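Local atomic coordinates of beta-galactosidase (PDB entry 6Y2K), a protein that hydrolyses terminal beta-D-galactosides, probably lactose among them, as a cold-active hexameric enzyme of glycoside hydrolase family GH42. Residues W163-Y168 / D210-C214; E192-P196 / H207-F211; D238-M244 / L259-D265; R309-Q315 / A346-F352. All coordinates share one frame; numbering follows the deposited sequence.

How the interactions relate
Two of the contacts lie among the helices and loops around a TIM barrel, two in its strand wall. Interactions 1 and 2, centres about 9 Å apart, share Asp210 and Phe211 of helix 205-233 and touch where Leu164 CD1 meets Ile193 CD1 at 3.7 Å. Interactions 3 and 4, spaced likewise, join consecutive barrel strands and are tied by a 2.9 Å salt bridge from Arg309 NH1 to Asp238 OD1. Helix 205-233 leads into strand 238-244, yet the centres of interactions 1 and 3 lie about 26 Å apart. Glycerol, probably from the crystallisation liquor, lies about 5 Å from the Asp265 side chain and about 4 Å from that of Phe352, and may mark the active-site pocket.

Interaction 1: W163-Y168 / D210-C214; sequences WLAEKY and DFQRC
Trp163 lays one face of its indole against Cys214, whose CB stands 3.8 Å from the centroid of the five-membered ring, while SG leans obliquely past it to reach Trp163 CB at 3.5 Å. The indole of Trp163 swings out opposite its own backbone N (chi1 -173°), which brings its CZ3 to 3.8 Å from Asp210 CB. The Asp210 side chain is a knob set among Trp163, Leu164, Lys167 and Tyr168. Asp210 OD2 accepts from Tyr168 OH at 2.6 Å on the syn lone pair, close to the plane of the phenol ring. Asp210 OD1 is gripped from opposite faces of the carboxylate, by Lys167 NZ at 2.9 Å and by Arg213 NH1 at 3.0 Å, so two cations share one anion. Glu502 and Asp419 supply further charge for Lys167 and Arg213, and Trp163 NE1 bonds Asp217. The two helical segments cross at 106°. Helix 171-178 packs on Leu164 and Tyr168, and helix 418-426 on Arg213.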
loop_
_atom_site.group_PDB
_atom_site.type_symbol
_atom_site.label_atom_id
_atom_site.label_comp_id
_atom_site.label_asym_id
_atom_site.label_seq_id
_atom_site.Cartn_x
_atom_site.Cartn_y
_atom_site.Cartn_z
ATOM N N TRP A 163 -4.015 12.577 56.297
ATOM C CA TRP A 163 -3.947 13.659 55.309
ATOM C C TRP A 163 -5.338 14.202 54.957
ATOM O O TRP A 163 -5.523 15.416 54.854
ATOM C CB TRP A 163 -3.211 13.160 54.056
ATOM C CG TRP A 163 -2.894 14.180 52.991
ATOM C CD1 TRP A 163 -1.711 14.851 52.813
ATOM C CD2 TRP A 163 -3.753 14.600 51.933
ATOM N NE1 TRP A 163 -1.793 15.676 51.714
ATOM C CE2 TRP A 163 -3.035 15.538 51.154
ATOM C CE3 TRP A 163 -5.067 14.279 51.566
ATOM C CZ2 TRP A 163 -3.587 16.153 50.030
ATOM C CZ3 TRP A 163 -5.615 14.892 50.445
ATOM C CH2 TRP A 163 -4.875 15.820 49.692
ATOM N N LEU A 164 -6.313 13.308 54.799
ATOM C CA LEU A 164 -7.697 13.707 54.507
ATOM C C LEU A 164 -8.357 14.483 55.660
ATOM O O LEU A 164 -9.081 15.460 55.416
ATOM C CB LEU A 164 -8.554 12.485 54.155
ATOM C CG LEU A 164 -8.257 11.770 52.831
ATOM C CD1 LEU A 164 -9.019 10.457 52.785
ATOM C CD2 LEU A 164 -8.625 12.651 51.641
ATOM N N ALA A 165 -8.117 14.046 56.899
ATOM C CA ALA A 165 -8.618 14.762 58.083
ATOM C C ALA A 165 -8.046 16.175 58.155
ATOM O O ALA A 165 -8.783 17.131 58.423
ATOM C CB ALA A 165 -8.324 13.988 59.365
ATOM N N GLU A 166 -6.749 16.302 57.880
ATOM C CA GLU A 166 -6.078 17.606 57.838
ATOM C C GLU A 166 -6.651 18.526 56.749
ATOM O O GLU A 166 -6.855 19.710 56.989
ATOM C CB GLU A 166 -4.566 17.402 57.650
ATOM C CG GLU A 166 -3.701 18.657 57.659
ATOM C CD GLU A 166 -3.822 19.480 58.932
ATOM O OE1 GLU A 166 -3.962 18.886 60.027
ATOM O OE2 GLU A 166 -3.774 20.732 58.829
ATOM N N LYS A 167 -6.917 17.981 55.564
ATOM C CA LYS A 167 -7.489 18.766 54.468
ATOM C C LYS A 167 -8.939 19.179 54.710
ATOM O O LYS A 167 -9.272 20.343 54.533
ATOM C CB LYS A 167 -7.397 18.008 53.135
ATOM C CG LYS A 167 -7.955 18.790 51.954
ATOM C CD LYS A 167 -7.614 18.134 50.629
ATOM C CE LYS A 167 -8.192 18.942 49.482
ATOM N NZ LYS A 167 -7.742 18.446 48.156
ATOM N N TYR A 168 -9.789 18.232 55.089
ATOM C CA TYR A 168 -11.240 18.462 55.147
ATOM C C TYR A 168 -11.819 18.787 56.533
ATOM O O TYR A 168 -12.912 19.380 56.619
ATOM C CB TYR A 168 -11.976 17.255 54.542
ATOM C CG TYR A 168 -11.702 17.122 53.063
ATOM C CD1 TYR A 168 -12.265 18.012 52.156
ATOM C CD2 TYR A 168 -10.831 16.145 52.573
ATOM C CE1 TYR A 168 -11.998 17.919 50.792
ATOM C CE2 TYR A 168 -10.554 16.045 51.216
ATOM C CZ TYR A 168 -11.138 16.930 50.327
ATOM O OH TYR A 168 -10.872 16.846 48.984
ATOM N N ASP A 210 -7.060 13.118 45.271
ATOM C CA ASP A 210 -6.581 13.319 46.651
ATOM C C ASP A 210 -5.537 12.267 47.057
ATOM O O ASP A 210 -4.561 12.602 47.749
ATOM C CB ASP A 210 -7.743 13.327 47.657
ATOM C CG ASP A 210 -8.411 14.693 47.797
ATOM O OD1 ASP A 210 -7.910 15.710 47.267
ATOM O OD2 ASP A 210 -9.452 14.749 48.481
ATOM N N PHE A 211 -5.709 11.021 46.605
ATOM C CA PHE A 211 -4.701 9.994 46.863
ATOM C C PHE A 211 -3.349 10.345 46.220
ATOM O O PHE A 211 -2.300 10.224 46.872
ATOM C CB PHE A 211 -5.174 8.599 46.429
ATOM C CG PHE A 211 -4.224 7.506 46.812
ATOM C CD1 PHE A 211 -3.966 7.244 48.149
ATOM C CD2 PHE A 211 -3.565 6.759 45.844
ATOM C CE1 PHE A 211 -3.075 6.250 48.519
ATOM C CE2 PHE A 211 -2.681 5.751 46.208
ATOM C CZ PHE A 211 -2.432 5.506 47.547
ATOM N N GLN A 212 -3.375 10.796 44.960
ATOM C CA GLN A 212 -2.154 11.215 44.265
ATOM C C GLN A 212 -1.485 12.372 44.989
ATOM O O GLN A 212 -0.272 12.377 45.167
ATOM C CB GLN A 212 -2.440 11.627 42.817
ATOM C CG GLN A 212 -1.199 11.749 41.937
ATOM C CD GLN A 212 -0.794 10.445 41.263
ATOM O OE1 GLN A 212 -1.638 9.622 40.927
ATOM N NE2 GLN A 212 0.503 10.263 41.046
ATOM N N ARG A 213 -2.294 13.350 45.386
ATOM C CA ARG A 213 -1.806 14.517 46.111
ATOM C C ARG A 213 -1.147 14.112 47.421
ATOM O O ARG A 213 -0.066 14.616 47.760
ATOM C CB ARG A 213 -2.950 15.498 46.379
ATOM C CG ARG A 213 -3.458 16.206 45.131
ATOM C CD ARG A 213 -4.887 16.683 45.328
ATOM N NE ARG A 213 -5.316 17.671 44.337
ATOM C CZ ARG A 213 -6.560 18.149 44.234
ATOM N NH1 ARG A 213 -7.525 17.729 45.048
ATOM N NH2 ARG A 213 -6.852 19.058 43.301
ATOM N N CYS A 214 -1.788 13.192 48.145
ATOM C CA CYS A 214 -1.251 12.717 49.423
ATOM C C CYS A 214 0.087 12.001 49.233
ATOM O O CYS A 214 1.059 12.317 49.919
ATOM C CB CYS A 214 -2.261 11.806 50.133
ATOM S SG CYS A 214 -1.636 11.087 51.667
#

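Interaction 2: E192-P196 / H207-F211; sequences EIELP and HRLDF
His207 NE2 donates to the carbonyl oxygen of Glu194 at 2.9 Å, a bent bond (132° at the hydrogen) whose acceptor lies near the imidazole plane. Pro196 then works as a wedge between two aromatic faces set one helical turn apart. Pro196 CB sits over the centre of the His207 ring, 3.9 Å from the centroid, while its CD lies over the face of Phe211, likewise 3.9 Å from that centroid. Both rings leave trans to the main-chain nitrogen (chi1 -177° and -174°) and can therefore straddle the proline. Leu195 CD2 approaches Phe211 CE1 obliquely at 3.6 Å. Cutting the His207 imidazole back, as in an alanine here, would probably cost the Glu194 carbonyl this donor and Pro196 CB the ring beneath it. His207 also stacks with Trp178, and Glu194 makes a salt bridge to Lys79 of a second subunit. This is proline-aromatic CH-pi packing, here fastening a loop onto a helix in the connection between the fourth and fifth barrel strands, beside a subunit interface.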
loop_
_atom_site.group_PDB
_atom_site.type_symbol
_atom_site.label_atom_id
_atom_site.label_comp_id
_atom_site.label_asym_id
_atom_site.label_seq_id
_atom_site.Cartn_x
_atom_site.Cartn_y
_atom_site.Cartn_z
ATOM N N GLU A 192 -13.221 4.692 57.530
ATOM C CA GLU A 192 -13.937 3.835 56.578
ATOM C C GLU A 192 -13.340 3.900 55.164
ATOM O O GLU A 192 -13.597 3.011 54.346
ATOM C CB GLU A 192 -15.425 4.185 56.510
ATOM C CG GLU A 192 -16.238 3.673 57.690
ATOM C CD GLU A 192 -17.742 3.760 57.471
ATOM O OE1 GLU A 192 -18.190 4.499 56.560
ATOM O OE2 GLU A 192 -18.481 3.080 58.220
ATOM N N ILE A 193 -12.564 4.946 54.877
ATOM C CA ILE A 193 -12.055 5.190 53.535
ATOM C C ILE A 193 -10.909 4.213 53.253
ATOM O O ILE A 193 -10.031 4.016 54.092
ATOM C CB ILE A 193 -11.587 6.655 53.352
ATOM C CG1 ILE A 193 -12.767 7.625 53.569
ATOM C CG2 ILE A 193 -10.992 6.844 51.964
ATOM C CD1 ILE A 193 -12.391 9.088 53.622
ATOM N N GLU A 194 -10.949 3.587 52.078
ATOM C CA GLU A 194 -9.940 2.623 51.656
ATOM C C GLU A 194 -9.032 3.239 50.592
ATOM O O GLU A 194 -9.263 4.348 50.111
ATOM C CB GLU A 194 -10.616 1.358 51.092
ATOM C CG GLU A 194 -11.536 0.614 52.056
ATOM C CD GLU A 194 -10.832 -0.098 53.207
ATOM O OE1 GLU A 194 -9.594 -0.274 53.177
ATOM O OE2 GLU A 194 -11.546 -0.492 54.159
ATOM N N LEU A 195 -7.990 2.496 50.226
ATOM C CA LEU A 195 -7.155 2.845 49.080
ATOM C C LEU A 195 -8.005 2.715 47.805
ATOM O O LEU A 195 -8.963 1.930 47.790
ATOM C CB LEU A 195 -5.932 1.917 49.012
ATOM C CG LEU A 195 -4.972 1.983 50.206
ATOM C CD1 LEU A 195 -4.004 0.806 50.188
ATOM C CD2 LEU A 195 -4.231 3.318 50.217
ATOM N N PRO A 196 -7.684 3.498 46.748
ATOM C CA PRO A 196 -8.456 3.451 45.502
ATOM C C PRO A 196 -8.134 2.300 44.530
ATOM O O PRO A 196 -8.726 2.253 43.449
ATOM C CB PRO A 196 -8.126 4.792 44.853
ATOM C CG PRO A 196 -6.737 5.062 45.286
ATOM C CD PRO A 196 -6.658 4.560 46.699
ATOM N N HIS A 207 -11.404 10.832 44.840
ATOM C CA HIS A 207 -10.675 9.869 45.664
ATOM C C HIS A 207 -9.273 9.635 45.096
ATOM O O HIS A 207 -8.276 9.698 45.824
ATOM C CB HIS A 207 -11.508 8.575 45.706
ATOM C CG HIS A 207 -10.957 7.488 46.575
ATOM N ND1 HIS A 207 -11.536 6.237 46.628
ATOM C CD2 HIS A 207 -9.897 7.448 47.420
ATOM C CE1 HIS A 207 -10.858 5.478 47.469
ATOM N NE2 HIS A 207 -9.859 6.186 47.962
ATOM N N ARG A 208 -9.202 9.390 43.792
ATOM C CA ARG A 208 -7.923 9.118 43.143
ATOM C C ARG A 208 -7.019 10.347 43.112
ATOM O O ARG A 208 -5.800 10.214 43.276
ATOM C CB ARG A 208 -8.138 8.582 41.728
ATOM C CG ARG A 208 -8.812 7.212 41.690
ATOM C CD ARG A 208 -9.191 6.804 40.274
ATOM N NE ARG A 208 -8.015 6.649 39.423
ATOM C CZ ARG A 208 -8.009 6.665 38.091
ATOM N NH1 ARG A 208 -6.846 6.514 37.453
ATOM N NH2 ARG A 208 -9.118 6.871 37.385
ATOM N N LEU A 209 -7.605 11.529 42.905
ATOM C CA LEU A 209 -6.818 12.767 42.862
ATOM C C LEU A 209 -6.226 13.143 44.233
ATOM O O LEU A 209 -5.025 13.458 44.337
ATOM C CB LEU A 209 -7.648 13.923 42.286
ATOM C CG LEU A 209 -6.919 15.255 42.099
ATOM C CD1 LEU A 209 -5.657 15.101 41.264
ATOM C CD2 LEU A 209 -7.839 16.280 41.461
ATOM N N ASP A 210 -7.060 13.118 45.271
ATOM C CA ASP A 210 -6.581 13.319 46.651
ATOM C C ASP A 210 -5.537 12.267 47.057
ATOM O O ASP A 210 -4.561 12.602 47.749
ATOM C CB ASP A 210 -7.743 13.327 47.657
ATOM C CG ASP A 210 -8.411 14.693 47.797
ATOM O OD1 ASP A 210 -7.910 15.710 47.267
ATOM O OD2 ASP A 210 -9.452 14.749 48.481
ATOM N N PHE A 211 -5.709 11.021 46.605
ATOM C CA PHE A 211 -4.701 9.994 46.863
ATOM C C PHE A 211 -3.349 10.345 46.220
ATOM O O PHE A 211 -2.300 10.224 46.872
ATOM C CB PHE A 211 -5.174 8.599 46.429
ATOM C CG PHE A 211 -4.224 7.506 46.812
ATOM C CD1 PHE A 211 -3.966 7.244 48.149
ATOM C CD2 PHE A 211 -3.565 6.759 45.844
ATOM C CE1 PHE A 211 -3.075 6.250 48.519
ATOM C CE2 PHE A 211 -2.681 5.751 46.208
ATOM C CZ PHE A 211 -2.432 5.506 47.547
#

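Interaction 3: D238-M244 / L259-D265; sequences DLVHNYM and LDVASWD
His241 O is gripped twice by Ser263: OG approaches at 2.7 Å from above the carbonyl plane, whereas Ser263 N comes nearly along the carbonyl axis at 3.1 Å. Ser263 OG achieves this by standing between its own backbone N and carbonyl carbon (chi1 72°). Toward the start of the strands, Asp260 OD2 takes a nearly straight bond (175°) from Leu239 N at 2.9 Å, and Asp260 N returns one to Leu239 O at 2.8 Å. With an alanine in place of Asp260, Leu239 N is likely to lose its acceptor and Arg231 a salt-bridge partner. Tyr243 N to Ser263 O, 2.8 Å, continues the parallel pairing, and a water joins Tyr243 OH to Val261 O. Farther out, Leu259 CD1 fits between His241 CB (3.7 Å) and Tyr243 OH, Ala262 CB meets the Tyr243 ring at its edge, and Val240 CG2 presses on Val261 CB at 3.8 Å. In the barrel, strand 134-138 flanks strand 238-244, strand 310-315 flanks strand 261-266, and helix 205-233 packs against Leu239 and Leu259.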
loop_
_atom_site.group_PDB
_atom_site.type_symbol
_atom_site.label_atom_id
_atom_site.label_comp_id
_atom_site.label_asym_id
_atom_site.label_seq_id
_atom_site.Cartn_x
_atom_site.Cartn_y
_atom_site.Cartn_z
ATOM N N ASP A 238 25.087 23.194 48.189
ATOM C CA ASP A 238 23.902 23.136 47.331
ATOM C C ASP A 238 23.171 21.814 47.533
ATOM O O ASP A 238 23.764 20.752 47.372
ATOM C CB ASP A 238 24.277 23.252 45.850
ATOM C CG ASP A 238 24.757 24.638 45.464
ATOM O OD1 ASP A 238 24.230 25.639 45.980
ATOM O OD2 ASP A 238 25.628 24.719 44.589
ATOM N N LEU A 239 21.899 21.887 47.904
ATOM C CA LEU A 239 21.067 20.687 48.044
ATOM C C LEU A 239 20.283 20.505 46.749
ATOM O O LEU A 239 19.647 21.443 46.257
ATOM C CB LEU A 239 20.143 20.817 49.251
ATOM C CG LEU A 239 20.843 21.207 50.570
ATOM C CD1 LEU A 239 19.853 21.226 51.713
ATOM C CD2 LEU A 239 21.990 20.255 50.880
ATOM N N VAL A 240 20.349 19.291 46.210
ATOM C CA VAL A 240 19.826 18.979 44.885
ATOM C C VAL A 240 19.157 17.610 44.922
ATOM O O VAL A 240 19.494 16.769 45.764
ATOM C CB VAL A 240 20.968 19.032 43.826
ATOM C CG1 VAL A 240 22.057 18.005 44.094
ATOM C CG2 VAL A 240 20.441 18.879 42.402
ATOM N N HIS A 241 18.187 17.410 44.034
ATOM C CA HIS A 241 17.681 16.084 43.733
ATOM C C HIS A 241 17.733 15.836 42.223
ATOM O O HIS A 241 17.706 16.790 41.427
ATOM C CB HIS A 241 16.264 15.865 44.274
ATOM C CG HIS A 241 15.815 14.450 44.120
ATOM N ND1 HIS A 241 16.308 13.432 44.906
ATOM C CD2 HIS A 241 15.017 13.861 43.197
ATOM C CE1 HIS A 241 15.802 12.283 44.501
ATOM N NE2 HIS A 241 15.018 12.514 43.464
ATOM N N ASN A 242 17.850 14.561 41.840
ATOM C CA ASN A 242 17.939 14.170 40.428
ATOM C C ASN A 242 16.591 13.636 39.911
ATOM O O ASN A 242 16.190 12.518 40.216
ATOM C CB ASN A 242 19.121 13.208 40.165
ATOM C CG ASN A 242 19.060 11.918 40.974
ATOM O OD1 ASN A 242 18.530 11.875 42.088
ATOM N ND2 ASN A 242 19.621 10.851 40.409
ATOM N N TYR A 243 15.907 14.481 39.138
ATOM C CA TYR A 243 14.607 14.178 38.537
ATOM C C TYR A 243 14.786 13.460 37.200
ATOM O O TYR A 243 15.911 13.295 36.714
ATOM C CB TYR A 243 13.804 15.467 38.340
ATOM C CG TYR A 243 13.695 16.319 39.583
ATOM C CD1 TYR A 243 13.148 15.803 40.754
ATOM C CD2 TYR A 243 14.119 17.652 39.585
ATOM C CE1 TYR A 243 13.035 16.583 41.903
ATOM C CE2 TYR A 243 14.005 18.444 40.728
ATOM C CZ TYR A 243 13.464 17.905 41.888
ATOM O OH TYR A 243 13.348 18.688 43.031
ATOM N N MET A 244 13.673 13.035 36.606
ATOM C CA MET A 244 13.710 12.163 35.431
ATOM C C MET A 244 12.935 12.731 34.255
ATOM O O MET A 244 12.104 13.626 34.414
ATOM C CB MET A 244 13.152 10.791 35.791
ATOM C CG MET A 244 13.963 10.062 36.852
ATOM S SD MET A 244 13.156 8.571 37.450
ATOM C CE MET A 244 11.845 9.256 38.458
ATOM N N LEU A 259 14.793 22.783 47.942
ATOM C CA LEU A 259 16.122 22.517 47.419
ATOM C C LEU A 259 16.685 23.756 46.730
ATOM O O LEU A 259 15.957 24.713 46.452
ATOM C CB LEU A 259 16.074 21.333 46.447
ATOM C CG LEU A 259 15.700 19.979 47.072
ATOM C CD1 LEU A 259 15.281 18.999 45.980
ATOM C CD2 LEU A 259 16.844 19.392 47.893
ATOM N N ASP A 260 17.989 23.730 46.474
ATOM C CA ASP A 260 18.688 24.848 45.832
ATOM C C ASP A 260 18.783 24.709 44.320
ATOM O O ASP A 260 18.857 25.714 43.614
ATOM C CB ASP A 260 20.092 24.980 46.411
ATOM C CG ASP A 260 20.075 25.216 47.898
ATOM O OD1 ASP A 260 19.329 26.117 48.358
ATOM O OD2 ASP A 260 20.779 24.480 48.623
ATOM N N VAL A 261 18.820 23.469 43.829
ATOM C CA VAL A 261 19.061 23.182 42.419
ATOM C C VAL A 261 18.131 22.051 41.985
ATOM O O VAL A 261 17.894 21.118 42.756
ATOM C CB VAL A 261 20.517 22.705 42.179
ATOM C CG1 VAL A 261 20.752 22.408 40.701
ATOM C CG2 VAL A 261 21.530 23.727 42.700
ATOM N N ALA A 262 17.614 22.148 40.761
ATOM C CA ALA A 262 16.917 21.037 40.120
ATOM C C ALA A 262 17.901 20.393 39.164
ATOM O O ALA A 262 18.446 21.067 38.295
ATOM C CB ALA A 262 15.699 21.531 39.364
ATOM N N SER A 263 18.151 19.101 39.338
ATOM C CA SER A 263 18.952 18.351 38.382
ATOM C C SER A 263 18.092 17.271 37.770
ATOM O O SER A 263 17.062 16.898 38.335
ATOM C CB SER A 263 20.192 17.737 39.029
ATOM O OG SER A 263 19.876 16.658 39.877
ATOM N N TRP A 264 18.500 16.782 36.606
ATOM C CA TRP A 264 17.768 15.688 35.980
ATOM C C TRP A 264 18.636 14.774 35.144
ATOM O O TRP A 264 19.809 15.065 34.875
ATOM C CB TRP A 264 16.537 16.209 35.221
ATOM C CG TRP A 264 16.804 16.709 33.853
ATOM C CD1 TRP A 264 17.424 17.872 33.512
ATOM C CD2 TRP A 264 16.424 16.075 32.627
ATOM N NE1 TRP A 264 17.470 17.999 32.141
ATOM C CE2 TRP A 264 16.860 16.911 31.572
ATOM C CE3 TRP A 264 15.744 14.889 32.316
ATOM C CZ2 TRP A 264 16.656 16.587 30.228
ATOM C CZ3 TRP A 264 15.543 14.560 30.975
ATOM C CH2 TRP A 264 15.990 15.411 29.950
ATOM N N ASP A 265 18.040 13.643 34.774
ATOM C CA ASP A 265 18.749 12.519 34.210
ATOM C C ASP A 265 18.245 12.279 32.790
ATOM O O ASP A 265 17.114 11.819 32.600
ATOM C CB ASP A 265 18.542 11.292 35.109
ATOM C CG ASP A 265 19.067 11.503 36.536
ATOM O OD1 ASP A 265 19.870 12.424 36.745
ATOM O OD2 ASP A 265 18.693 10.741 37.454
HETATM O O HOH W 1 14.977 20.928 42.875
#

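Interaction 4: R309-Q315 / A346-F352; sequences RLWIMEQ and AELVSYF
Leu348 projects its CD2 methyl onto one face of Trp311, 3.9 Å from the centroid of the six-membered ring, while Glu347 meets the indole edge. Trp311 NE1 donates to Glu347 OE1 at 2.8 Å; the acceptor lies in the indole plane, while the N-H comes from above the carboxylate plane. Arg309, bent at chi3 (63°), grips this carboxylate side-on and nearly coplanar, NE holding Glu347 OE2 at 2.9 Å and NH2 its OE1 at 3.0 Å. On the other surface of the pair, Ala346 CB is a small bump lodged between Leu310 CD2 and Ile312 CD1 (3.9 Å from the latter). Gln315 CB settles similarly between Val349 CG1 and Tyr351 CD1. Between Ile312 and Gln315 a beta bulge shifts the register, and Ser350 OG bonds Met313 O at 2.9 Å. Glu314 runs alongside Phe352, hydrogen-bonds Tyr267 through OE1 and forms a salt bridge with Arg33 through OE2. The seventh and eighth strands, linked through helix 333-343, form a TIM-barrel beta-alpha-beta unit, with Glu314 at a position consistent with the nucleophile of clan GH-A glycosidases.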
loop_
_atom_site.group_PDB
_atom_site.type_symbol
_atom_site.label_atom_id
_atom_site.label_comp_id
_atom_site.label_asym_id
_atom_site.label_seq_id
_atom_site.Cartn_x
_atom_site.Cartn_y
_atom_site.Cartn_z
ATOM N N ARG A 309 18.018 27.592 38.680
ATOM C CA ARG A 309 19.210 26.743 38.762
ATOM C C ARG A 309 18.965 25.294 38.287
ATOM O O ARG A 309 18.208 24.532 38.913
ATOM C CB ARG A 309 19.734 26.752 40.191
ATOM C CG ARG A 309 20.143 28.146 40.659
ATOM C CD ARG A 309 20.992 28.089 41.916
ATOM N NE ARG A 309 22.255 27.392 41.688
ATOM C CZ ARG A 309 23.047 26.911 42.652
ATOM N NH1 ARG A 309 22.715 27.027 43.939
ATOM N NH2 ARG A 309 24.181 26.300 42.329
ATOM N N LEU A 310 19.629 24.945 37.184
ATOM C CA LEU A 310 19.464 23.671 36.486
ATOM C C LEU A 310 20.809 22.987 36.367
ATOM O O LEU A 310 21.767 23.626 35.941
ATOM C CB LEU A 310 18.949 23.934 35.067
ATOM C CG LEU A 310 18.897 22.757 34.076
ATOM C CD1 LEU A 310 17.845 21.748 34.514
ATOM C CD2 LEU A 310 18.614 23.249 32.666
ATOM N N TRP A 311 20.868 21.706 36.743
ATOM C CA TRP A 311 21.968 20.808 36.403
ATOM C C TRP A 311 21.412 19.604 35.640
ATOM O O TRP A 311 20.222 19.297 35.726
ATOM C CB TRP A 311 22.673 20.248 37.646
ATOM C CG TRP A 311 23.366 21.221 38.567
ATOM C CD1 TRP A 311 23.554 22.556 38.390
ATOM C CD2 TRP A 311 23.989 20.892 39.811
ATOM N NE1 TRP A 311 24.237 23.093 39.457
ATOM C CE2 TRP A 311 24.523 22.086 40.343
ATOM C CE3 TRP A 311 24.140 19.702 40.532
ATOM C CZ2 TRP A 311 25.197 22.127 41.576
ATOM C CZ3 TRP A 311 24.813 19.741 41.765
ATOM C CH2 TRP A 311 25.340 20.949 42.265
ATOM N N ILE A 312 22.283 18.923 34.900
ATOM C CA ILE A 312 21.999 17.578 34.424
ATOM C C ILE A 312 22.904 16.685 35.273
ATOM O O ILE A 312 24.121 16.708 35.109
ATOM C CB ILE A 312 22.288 17.402 32.912
ATOM C CG1 ILE A 312 21.153 17.995 32.058
ATOM C CG2 ILE A 312 22.407 15.917 32.548
ATOM C CD1 ILE A 312 20.867 19.466 32.257
ATOM N N MET A 313 22.313 15.940 36.207
ATOM C CA MET A 313 23.076 15.054 37.088
ATOM C C MET A 313 23.557 13.800 36.369
ATOM O O MET A 313 24.612 13.280 36.708
ATOM C CB MET A 313 22.244 14.645 38.302
ATOM C CG MET A 313 23.025 13.946 39.403
ATOM S SD MET A 313 24.230 15.061 40.168
ATOM C CE MET A 313 23.148 15.993 41.232
ATOM N N GLU A 314 22.774 13.306 35.406
ATOM C CA GLU A 314 23.116 12.093 34.653
ATOM C C GLU A 314 22.857 12.304 33.158
ATOM O O GLU A 314 21.708 12.456 32.737
ATOM C CB GLU A 314 22.303 10.884 35.148
ATOM C CG GLU A 314 22.441 10.556 36.637
ATOM C CD GLU A 314 21.588 9.382 37.083
ATOM O OE1 GLU A 314 21.049 8.673 36.212
ATOM O OE2 GLU A 314 21.449 9.154 38.315
ATOM N N GLN A 315 23.929 12.327 32.366
ATOM C CA GLN A 315 23.835 12.470 30.910
ATOM C C GLN A 315 24.273 11.186 30.223
ATOM O O GLN A 315 25.363 10.657 30.514
ATOM C CB GLN A 315 24.720 13.624 30.427
ATOM C CG GLN A 315 24.628 13.921 28.932
ATOM C CD GLN A 315 23.230 14.348 28.511
ATOM O OE1 GLN A 315 22.727 15.379 28.966
ATOM N NE2 GLN A 315 22.600 13.564 27.636
ATOM N N ALA A 346 21.958 25.262 31.863
ATOM C CA ALA A 346 22.514 24.286 32.786
ATOM C C ALA A 346 23.872 24.776 33.275
ATOM O O ALA A 346 24.721 25.142 32.459
ATOM C CB ALA A 346 22.659 22.930 32.119
ATOM N N GLU A 347 24.049 24.811 34.598
ATOM C CA GLU A 347 25.336 25.170 35.213
ATOM C C GLU A 347 26.338 24.045 35.027
ATOM O O GLU A 347 27.535 24.289 34.832
ATOM C CB GLU A 347 25.175 25.407 36.718
ATOM C CG GLU A 347 24.217 26.523 37.115
ATOM C CD GLU A 347 24.129 26.720 38.629
ATOM O OE1 GLU A 347 24.667 25.896 39.409
ATOM O OE2 GLU A 347 23.487 27.708 39.051
ATOM N N LEU A 348 25.832 22.816 35.109
ATOM C CA LEU A 348 26.646 21.614 35.168
ATOM C C LEU A 348 25.989 20.521 34.335
ATOM O O LEU A 348 24.787 20.351 34.426
ATOM C CB LEU A 348 26.725 21.155 36.622
ATOM C CG LEU A 348 27.402 19.823 36.929
ATOM C CD1 LEU A 348 28.870 19.898 36.538
ATOM C CD2 LEU A 348 27.230 19.504 38.405
ATOM N N VAL A 349 26.780 19.802 33.538
ATOM C CA VAL A 349 26.345 18.565 32.885
ATOM C C VAL A 349 27.238 17.427 33.368
ATOM O O VAL A 349 28.445 17.424 33.101
ATOM C CB VAL A 349 26.415 18.680 31.348
ATOM C CG1 VAL A 349 26.203 17.328 30.668
ATOM C CG2 VAL A 349 25.387 19.695 30.868
ATOM N N SER A 350 26.637 16.473 34.075
ATOM C CA SER A 350 27.357 15.349 34.661
ATOM C C SER A 350 26.981 14.048 33.943
ATOM O O SER A 350 25.797 13.748 33.787
ATOM C CB SER A 350 27.076 15.284 36.177
ATOM O OG SER A 350 27.436 14.040 36.744
ATOM N N TYR A 351 27.988 13.293 33.515
ATOM C CA TYR A 351 27.758 12.034 32.819
ATOM C C TYR A 351 27.580 10.882 33.803
ATOM O O TYR A 351 27.791 11.042 35.005
ATOM C CB TYR A 351 28.911 11.733 31.860
ATOM C CG TYR A 351 29.210 12.854 30.890
ATOM C CD1 TYR A 351 28.428 13.046 29.759
ATOM C CD2 TYR A 351 30.274 13.720 31.105
ATOM C CE1 TYR A 351 28.697 14.069 28.869
ATOM C CE2 TYR A 351 30.550 14.745 30.222
ATOM C CZ TYR A 351 29.759 14.916 29.106
ATOM O OH TYR A 351 30.032 15.936 28.224
ATOM N N PHE A 352 27.193 9.721 33.285
ATOM C CA PHE A 352 26.986 8.541 34.116
ATOM C C PHE A 352 27.030 7.265 33.281
ATOM O O PHE A 352 26.239 7.092 32.354
ATOM C CB PHE A 352 25.654 8.637 34.861
ATOM C CG PHE A 352 25.209 7.341 35.474
ATOM C CD1 PHE A 352 24.729 6.311 34.680
ATOM C CD2 PHE A 352 25.269 7.150 36.845
ATOM C CE1 PHE A 352 24.319 5.118 35.241
ATOM C CE2 PHE A 352 24.859 5.957 37.413
ATOM C CZ PHE A 352 24.383 4.940 36.609
#